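Local coordinates for sialidase domain-containing protein (Dyadobacter fermentans, PDB 5HX0) that is of unknown function but folds as a sialidase-like six-bladed beta-propeller with BNR-type repeats, consistent with a role in binding or processing glycans, at residues G143-R148 with V166-Y171; K156-L161 with I195-M200. One frame throughout, in Å; residues are numbered along the deposited sequence.

Interaction 1: G143-R148 with V166-Y171; sequences GWAFLR and VFLGGY
Trp144 CG stands beside the backbone N and anti to the carbonyl carbon (chi1 -69°), and Phe167 CG is anti to its backbone N (chi1 -165°), positions that set the two rings side by side on the same face of the sheet. Phe167 CD1 then lies over one face of the indole, toward its rim, 3.9 Å from Trp144 CZ2, with the six-membered ring and the phenyl inclined at 44°. Trp144 CZ3 also packs 3.7 Å from Phe167 CB, so the broad indole covers the neighbouring strand as well as its ring. Across the sheet, the small Ala145 admits Leu168, whose CD2 comes 3.9 Å from Ala145 CB. Antiparallel pairing is firm at Ala145 and Val166, each N donating to the other's O at 2.9 Å. Leu168 N bonds Gly143 O at 2.7 Å from above the carbonyl plane. Beyond it, Gly169 has a positive phi, which glycine accommodates more readily than other residues. Gly143, lacking a side chain, lets Tyr171 OH approach its CA to 3.3 Å; that hydroxyl is hydrogen-bonded to Ser124. This pairing joins strands 137-145 and 165-175 within one propeller blade, while Met152 of helix 149-154 packs on Val166.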
ATOM      1  N   GLY A 143       8.608  -0.536 -10.496  1.00 10.41           N
ATOM      2  CA  GLY A 143       7.396  -1.280 -10.208  1.00 10.23           C
ATOM      3  C   GLY A 143       7.078  -2.404 -11.180  1.00 15.34           C
ATOM      4  O   GLY A 143       7.602  -2.475 -12.307  1.00 12.26           O
ATOM      5  N   TRP A 144       6.151  -3.264 -10.723  1.00 11.60           N
ATOM      6  CA  TRP A 144       5.624  -4.411 -11.457  1.00 14.05           C
ATOM      7  C   TRP A 144       4.108  -4.389 -11.391  1.00 17.46           C
ATOM      8  O   TRP A 144       3.540  -4.282 -10.298  1.00 15.48           O
ATOM      9  CB  TRP A 144       6.110  -5.738 -10.845  1.00 12.87           C
ATOM     10  CG  TRP A 144       7.564  -5.977 -11.024  1.00 19.80           C
ATOM     11  CD1 TRP A 144       8.557  -5.767 -10.106  1.00 15.64           C
ATOM     12  CD2 TRP A 144       8.200  -6.478 -12.211  1.00 15.03           C
ATOM     13  NE1 TRP A 144       9.780  -6.112 -10.658  1.00 17.62           N
ATOM     14  CE2 TRP A 144       9.582  -6.549 -11.945  1.00 18.50           C
ATOM     15  CE3 TRP A 144       7.731  -6.865 -13.473  1.00 14.13           C
ATOM     16  CZ2 TRP A 144      10.506  -7.009 -12.895  1.00 16.55           C
ATOM     17  CZ3 TRP A 144       8.638  -7.320 -14.411  1.00 14.00           C
ATOM     18  CH2 TRP A 144      10.012  -7.387 -14.121  1.00 17.36           C
ATOM     19  N   ALA A 145       3.448  -4.544 -12.537  1.00 11.75           N
ATOM     20  CA  ALA A 145       1.994  -4.607 -12.555  1.00 14.38           C
ATOM     21  C   ALA A 145       1.532  -6.037 -12.804  1.00 15.12           C
ATOM     22  O   ALA A 145       2.260  -6.860 -13.365  1.00 15.78           O
ATOM     23  CB  ALA A 145       1.426  -3.651 -13.622  1.00 14.68           C
ATOM     24  N   PHE A 146       0.303  -6.340 -12.385  1.00 13.29           N
ATOM     25  CA  PHE A 146      -0.211  -7.703 -12.475  1.00 14.05           C
ATOM     26  C   PHE A 146      -1.503  -7.657 -13.269  1.00 14.79           C
ATOM     27  O   PHE A 146      -2.522  -7.177 -12.776  1.00 17.48           O
ATOM     28  CB  PHE A 146      -0.388  -8.310 -11.080  1.00 14.41           C
ATOM     29  CG  PHE A 146       0.934  -8.484 -10.361  1.00 18.20           C
ATOM     30  CD1 PHE A 146       1.570  -7.395  -9.783  1.00 15.88           C
ATOM     31  CD2 PHE A 146       1.572  -9.711 -10.349  1.00 19.63           C
ATOM     32  CE1 PHE A 146       2.835  -7.537  -9.166  1.00 17.53           C
ATOM     33  CE2 PHE A 146       2.815  -9.868  -9.727  1.00 19.95           C
ATOM     34  CZ  PHE A 146       3.443  -8.769  -9.131  1.00 16.98           C
ATOM     35  N   LEU A 147      -1.454  -8.153 -14.496  1.00 14.53           N
ATOM     36  CA  LEU A 147      -2.540  -7.969 -15.442  1.00 19.06           C
ATOM     37  C   LEU A 147      -3.323  -9.258 -15.615  1.00 18.68           C
ATOM     38  O   LEU A 147      -2.810 -10.359 -15.399  1.00 18.76           O
ATOM     39  CB  LEU A 147      -2.009  -7.508 -16.802  1.00 17.46           C
ATOM     40  CG  LEU A 147      -1.819  -6.005 -17.002  1.00 21.56           C
ATOM     41  CD1 LEU A 147      -0.836  -5.439 -16.000  1.00 17.61           C
ATOM     42  CD2 LEU A 147      -1.337  -5.737 -18.438  1.00 26.19           C
ATOM     43  N   ARG A 148      -4.574  -9.095 -16.022  1.00 18.71           N
ATOM     44  CA  ARG A 148      -5.467 -10.197 -16.341  1.00 22.73           C
ATOM     45  C   ARG A 148      -5.333 -10.541 -17.814  1.00 22.49           C
ATOM     46  O   ARG A 148      -4.738  -9.777 -18.581  1.00 20.00           O
ATOM     47  CB  ARG A 148      -6.894  -9.810 -15.963  1.00 21.43           C
ATOM     48  CG  ARG A 148      -7.056  -9.735 -14.460  1.00 22.76           C
ATOM     49  CD  ARG A 148      -8.381  -9.110 -14.026  1.00 22.88           C
ATOM     50  NE  ARG A 148      -8.375  -8.939 -12.577  1.00 23.01           N
ATOM     51  CZ  ARG A 148      -9.088  -8.030 -11.912  1.00 28.34           C
ATOM     52  NH1 ARG A 148      -9.886  -7.173 -12.557  1.00 17.84           N
ATOM     53  NH2 ARG A 148      -8.987  -7.970 -10.594  1.00 27.61           N
ATOM     54  N   VAL A 166       4.303  -7.551 -15.335  1.00 12.43           N
ATOM     55  CA  VAL A 166       4.737  -6.698 -16.438  1.00 14.44           C
ATOM     56  C   VAL A 166       5.410  -5.461 -15.859  1.00 14.08           C
ATOM     57  O   VAL A 166       4.832  -4.758 -15.021  1.00 16.51           O
ATOM     58  CB  VAL A 166       3.565  -6.317 -17.357  1.00 18.24           C
ATOM     59  CG1 VAL A 166       4.053  -5.443 -18.516  1.00 14.33           C
ATOM     60  CG2 VAL A 166       2.882  -7.578 -17.874  1.00 15.86           C
ATOM     61  N   PHE A 167       6.620  -5.190 -16.332  1.00 11.59           N
ATOM     62  CA  PHE A 167       7.478  -4.163 -15.753  1.00 13.82           C
ATOM     63  C   PHE A 167       6.871  -2.766 -15.910  1.00 18.33           C
ATOM     64  O   PHE A 167       6.319  -2.423 -16.962  1.00 17.98           O
ATOM     65  CB  PHE A 167       8.848  -4.244 -16.439  1.00 13.10           C
ATOM     66  CG  PHE A 167       9.947  -3.500 -15.727  1.00 12.26           C
ATOM     67  CD1 PHE A 167      10.001  -3.469 -14.358  1.00 16.70           C
ATOM     68  CD2 PHE A 167      10.958  -2.879 -16.452  1.00 19.39           C
ATOM     69  CE1 PHE A 167      11.035  -2.783 -13.702  1.00 19.22           C
ATOM     70  CE2 PHE A 167      11.982  -2.198 -15.819  1.00 17.97           C
ATOM     71  CZ  PHE A 167      12.017  -2.150 -14.440  1.00 17.39           C
ATOM     72  N   LEU A 168       6.968  -1.947 -14.857  1.00 11.54           N
ATOM     73  CA  LEU A 168       6.509  -0.556 -14.957  1.00 11.22           C
ATOM     74  C   LEU A 168       7.638   0.460 -15.052  1.00 15.02           C
ATOM     75  O   LEU A 168       7.362   1.642 -15.317  1.00 15.76           O
ATOM     76  CB  LEU A 168       5.633  -0.174 -13.756  1.00 13.46           C
ATOM     77  CG  LEU A 168       4.303  -0.900 -13.584  1.00 15.96           C
ATOM     78  CD1 LEU A 168       3.732  -0.602 -12.181  1.00 12.35           C
ATOM     79  CD2 LEU A 168       3.337  -0.457 -14.689  1.00 19.50           C
ATOM     80  N   GLY A 169       8.875   0.056 -14.804  1.00 16.47           N
ATOM     81  CA  GLY A 169       9.936   1.041 -14.793  1.00 16.54           C
ATOM     82  C   GLY A 169       9.870   1.940 -13.566  1.00 15.86           C
ATOM     83  O   GLY A 169       9.180   1.658 -12.582  1.00 14.53           O
ATOM     84  N   GLY A 170      10.591   3.061 -13.652  1.00 12.69           N
ATOM     85  CA  GLY A 170      10.943   3.811 -12.471  1.00 11.42           C
ATOM     86  C   GLY A 170       9.905   4.826 -11.999  1.00 15.96           C
ATOM     87  O   GLY A 170       9.019   5.268 -12.737  1.00 12.43           O
ATOM     88  N   TYR A 171      10.035   5.185 -10.722  1.00 13.12           N
ATOM     89  CA  TYR A 171       9.348   6.331 -10.141  1.00  9.01           C
ATOM     90  C   TYR A 171      10.146   6.747  -8.913  1.00 11.57           C
ATOM     91  O   TYR A 171      10.833   5.925  -8.308  1.00 12.62           O
ATOM     92  CB  TYR A 171       7.891   6.027  -9.769  1.00 10.03           C
ATOM     93  CG  TYR A 171       7.541   4.634  -9.247  1.00  9.88           C
ATOM     94  CD1 TYR A 171       7.656   4.310  -7.892  1.00 10.67           C
ATOM     95  CD2 TYR A 171       7.019   3.682 -10.103  1.00 16.79           C
ATOM     96  CE1 TYR A 171       7.280   3.045  -7.415  1.00 10.18           C
ATOM     97  CE2 TYR A 171       6.652   2.427  -9.655  1.00 18.55           C
ATOM     98  CZ  TYR A 171       6.780   2.111  -8.321  1.00 13.81           C
ATOM     99  OH  TYR A 171       6.376   0.858  -7.919  1.00 14.12           O
TER

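Interaction 2: K156-L161 with I195-M200; sequences KKPYFL and INYTAM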
ATOM      1  N   LYS A 156       0.965  -3.106 -25.648  1.00 26.23           N
ATOM      2  CA  LYS A 156       1.890  -2.656 -26.677  1.00 30.15           C
ATOM      3  C   LYS A 156       3.254  -3.301 -26.453  1.00 36.23           C
ATOM      4  O   LYS A 156       3.710  -3.450 -25.315  1.00 29.03           O
ATOM      5  CB  LYS A 156       2.006  -1.131 -26.671  1.00 29.33           C
ATOM      6  CG  LYS A 156       2.893  -0.597 -27.806  1.00 39.35           C
ATOM      7  CD  LYS A 156       2.477   0.786 -28.287  1.00 48.13           C
ATOM      8  CE  LYS A 156       2.758   1.856 -27.250  1.00 50.71           C
ATOM      9  NZ  LYS A 156       1.570   2.705 -26.973  1.00 50.21           N
ATOM     10  N   LYS A 157       3.892  -3.714 -27.544  1.00 27.33           N
ATOM     11  CA  LYS A 157       5.190  -4.376 -27.469  1.00 27.53           C
ATOM     12  C   LYS A 157       6.290  -3.442 -27.951  1.00 28.56           C
ATOM     13  O   LYS A 157       6.038  -2.560 -28.762  1.00 29.54           O
ATOM     14  CB  LYS A 157       5.186  -5.663 -28.292  1.00 29.04           C
ATOM     15  CG  LYS A 157       4.136  -6.663 -27.856  1.00 41.49           C
ATOM     16  CD  LYS A 157       4.338  -8.001 -28.551  1.00 52.45           C
ATOM     17  CE  LYS A 157       3.383  -9.052 -28.012  1.00 59.46           C
ATOM     18  NZ  LYS A 157       3.810 -10.424 -28.399  1.00 64.56           N
ATOM     19  N   PRO A 158       7.519  -3.627 -27.455  1.00 25.50           N
ATOM     20  CA  PRO A 158       7.939  -4.638 -26.480  1.00 23.19           C
ATOM     21  C   PRO A 158       7.566  -4.281 -25.038  1.00 18.10           C
ATOM     22  O   PRO A 158       7.437  -3.098 -24.690  1.00 25.51           O
ATOM     23  CB  PRO A 158       9.473  -4.681 -26.641  1.00 24.02           C
ATOM     24  CG  PRO A 158       9.820  -3.576 -27.647  1.00 27.35           C
ATOM     25  CD  PRO A 158       8.616  -2.702 -27.780  1.00 26.26           C
ATOM     26  N   TYR A 159       7.368  -5.303 -24.216  1.00 20.00           N
ATOM     27  CA  TYR A 159       7.229  -5.129 -22.772  1.00 24.41           C
ATOM     28  C   TYR A 159       8.056  -6.202 -22.089  1.00 23.71           C
ATOM     29  O   TYR A 159       8.479  -7.181 -22.712  1.00 20.87           O
ATOM     30  CB  TYR A 159       5.769  -5.208 -22.305  1.00 22.34           C
ATOM     31  CG  TYR A 159       5.085  -6.505 -22.670  1.00 24.29           C
ATOM     32  CD1 TYR A 159       5.184  -7.622 -21.852  1.00 21.07           C
ATOM     33  CD2 TYR A 159       4.332  -6.611 -23.837  1.00 27.09           C
ATOM     34  CE1 TYR A 159       4.553  -8.814 -22.183  1.00 25.56           C
ATOM     35  CE2 TYR A 159       3.704  -7.802 -24.178  1.00 26.03           C
ATOM     36  CZ  TYR A 159       3.816  -8.892 -23.344  1.00 31.60           C
ATOM     37  OH  TYR A 159       3.199 -10.066 -23.685  1.00 30.13           O
ATOM     38  N   PHE A 160       8.286  -6.036 -20.794  1.00 18.51           N
ATOM     39  CA  PHE A 160       9.122  -6.983 -20.068  1.00 17.36           C
ATOM     40  C   PHE A 160       8.292  -7.740 -19.042  1.00 26.58           C
ATOM     41  O   PHE A 160       7.681  -7.132 -18.149  1.00 21.25           O
ATOM     42  CB  PHE A 160      10.310  -6.312 -19.397  1.00 20.42           C
ATOM     43  CG  PHE A 160      11.273  -7.306 -18.804  1.00 21.12           C
ATOM     44  CD1 PHE A 160      12.083  -8.080 -19.625  1.00 33.33           C
ATOM     45  CD2 PHE A 160      11.326  -7.511 -17.441  1.00 23.42           C
ATOM     46  CE1 PHE A 160      12.955  -9.014 -19.083  1.00 30.11           C
ATOM     47  CE2 PHE A 160      12.188  -8.451 -16.896  1.00 26.11           C
ATOM     48  CZ  PHE A 160      12.999  -9.201 -17.722  1.00 30.13           C
ATOM     49  N   LEU A 161       8.291  -9.066 -19.167  1.00 21.09           N
ATOM     50  CA  LEU A 161       7.475  -9.965 -18.364  1.00 25.20           C
ATOM     51  C   LEU A 161       8.389 -10.824 -17.503  1.00 30.38           C
ATOM     52  O   LEU A 161       9.336 -11.432 -18.008  1.00 29.07           O
ATOM     53  CB  LEU A 161       6.595 -10.843 -19.263  1.00 31.05           C
ATOM     54  CG  LEU A 161       5.711 -11.951 -18.692  1.00 25.71           C
ATOM     55  CD1 LEU A 161       4.553 -11.348 -17.938  1.00 26.29           C
ATOM     56  CD2 LEU A 161       5.191 -12.875 -19.818  1.00 25.18           C
ATOM     57  N   ILE A 195      14.008   0.051 -24.835  1.00 22.84           N
ATOM     58  CA  ILE A 195      13.029  -0.364 -25.834  1.00 23.27           C
ATOM     59  C   ILE A 195      11.632  -0.629 -25.292  1.00 24.28           C
ATOM     60  O   ILE A 195      10.686  -0.677 -26.087  1.00 21.42           O
ATOM     61  CB  ILE A 195      13.466  -1.644 -26.569  1.00 20.80           C
ATOM     62  CG1 ILE A 195      13.410  -2.836 -25.604  1.00 24.33           C
ATOM     63  CG2 ILE A 195      14.847  -1.439 -27.246  1.00 22.34           C
ATOM     64  CD1 ILE A 195      13.807  -4.157 -26.216  1.00 25.08           C
ATOM     65  N   ASN A 196      11.473  -0.827 -23.985  1.00 21.83           N
ATOM     66  CA  ASN A 196      10.207  -1.328 -23.456  1.00 21.63           C
ATOM     67  C   ASN A 196       9.159  -0.226 -23.295  1.00 18.11           C
ATOM     68  O   ASN A 196       9.473   0.963 -23.164  1.00 21.86           O
ATOM     69  CB  ASN A 196      10.413  -2.001 -22.101  1.00 18.72           C
ATOM     70  CG  ASN A 196      11.130  -3.305 -22.217  1.00 27.39           C
ATOM     71  OD1 ASN A 196      12.201  -3.491 -21.639  1.00 37.74           O
ATOM     72  ND2 ASN A 196      10.562  -4.219 -22.981  1.00 20.75           N
ATOM     73  N   TYR A 197       7.893  -0.657 -23.315  1.00 18.82           N
ATOM     74  CA  TYR A 197       6.754   0.097 -22.811  1.00 20.36           C
ATOM     75  C   TYR A 197       6.334  -0.464 -21.457  1.00 19.70           C
ATOM     76  O   TYR A 197       6.509  -1.654 -21.186  1.00 20.63           O
ATOM     77  CB  TYR A 197       5.568   0.027 -23.789  1.00 23.59           C
ATOM     78  CG  TYR A 197       5.864   0.723 -25.102  1.00 22.65           C
ATOM     79  CD1 TYR A 197       5.644   2.088 -25.244  1.00 29.85           C
ATOM     80  CD2 TYR A 197       6.391   0.025 -26.178  1.00 25.47           C
ATOM     81  CE1 TYR A 197       5.935   2.752 -26.427  1.00 31.82           C
ATOM     82  CE2 TYR A 197       6.686   0.680 -27.379  1.00 33.61           C
ATOM     83  CZ  TYR A 197       6.452   2.043 -27.491  1.00 36.04           C
ATOM     84  OH  TYR A 197       6.731   2.714 -28.663  1.00 43.89           O
ATOM     85  N   THR A 198       5.767   0.402 -20.609  1.00 18.69           N
ATOM     86  CA  THR A 198       5.232  -0.050 -19.326  1.00 18.36           C
ATOM     87  C   THR A 198       3.962  -0.880 -19.518  1.00 21.81           C
ATOM     88  O   THR A 198       3.368  -0.922 -20.592  1.00 21.26           O
ATOM     89  CB  THR A 198       4.873   1.124 -18.417  1.00 15.68           C
ATOM     90  OG1 THR A 198       3.665   1.740 -18.892  1.00 18.43           O
ATOM     91  CG2 THR A 198       5.994   2.164 -18.356  1.00 15.27           C
ATOM     92  N   ALA A 199       3.498  -1.486 -18.419  1.00 18.11           N
ATOM     93  CA  ALA A 199       2.242  -2.225 -18.474  1.00 17.08           C
ATOM     94  C   ALA A 199       1.046  -1.338 -18.805  1.00 23.64           C
ATOM     95  O   ALA A 199      -0.047  -1.860 -19.060  1.00 22.83           O
ATOM     96  CB  ALA A 199       1.992  -2.932 -17.151  1.00 17.98           C
HETATM   97  N   MSE A 200       1.212  -0.024 -18.814  1.00 14.97           N
HETATM   98  CA  MSE A 200       0.079   0.839 -19.085  1.00 18.03           C
HETATM   99  C   MSE A 200       0.284   1.572 -20.386  1.00 25.83           C
HETATM  100  O   MSE A 200      -0.401   2.551 -20.667  1.00 29.22           O
HETATM  101  CB  MSE A 200      -0.128   1.799 -17.908  1.00 20.47           C
HETATM  102  CG  MSE A 200      -0.001   1.046 -16.573  1.00 28.13           C
HETATM  103 SE   MSE A 200      -0.669   2.046 -15.012  1.00 55.43          SE
HETATM  104  CE  MSE A 200       1.081   2.507 -14.305  1.00 41.14           C
TER
HETATM  105  O   HOH W   1       2.615  -1.945 -23.204  1.00 29.81           O
HETATM  106  O   HOH W   2       7.215  -3.580 -19.462  1.00 18.73           O
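Lys156 lays its chain over the Tyr197 ring where two irregular loops of the sialidase-like beta-propeller meet. Its CB points toward the facing segment, and CG, anti to the backbone N (chi1 -176°), comes 3.9 Å from Tyr197 CD2. CD carries the chain onward, and a bend at chi3 (69°) places CE over the ring face, 3.4 Å from Tyr197 CE1, in a CH-pi contact. NZ rises further from the ring to an off-centre cation-pi position, 4.8 Å from the Tyr197 ring centroid. A long, flexible lysine suits this surface site, for its methylenes cover the aromatic face while the ammonium group extends beyond them to a weak hydrogen bond with Gly201 O. Pro158, preceded by a cis peptide bond, turns the chain so that its ring meets the other loop: Pro158 CD lies 3.4 Å from Ile195 O and 3.9 Å from Tyr197 CD2. Its carbonyl accepts the direct backbone hydrogen bond, Tyr197 N to Pro158 O, at 2.8 Å and nearly straight (170°). Water fills in elsewhere: one molecule donates to both Lys156 O and Thr198 O, and another accepts from Phe160 N while donating to Tyr197 O at 2.7 Å.

Overall arrangement
From the N terminus, the chain leaves strand 137-145, forms helix 149-154, passes through 156-161 and returns along strand 165-175, where interaction 1 closes a loop of 17 intervening residues. It then runs through strand 183-186 and comes back at 195-200, where interaction 2 closes a second loop of 33. The two loops cross, because their segments alternate in sequence. Their centres lie about 9 Å apart and they touch directly: Phe167 N probably hydrogen-bonds Phe160 O at 2.9 Å, and Val166 packs on Ala199. Interaction 1 thus belongs within a blade, while interaction 2 joins that blade's long excursion to the segment leading toward the next sheet, at strand 213-214.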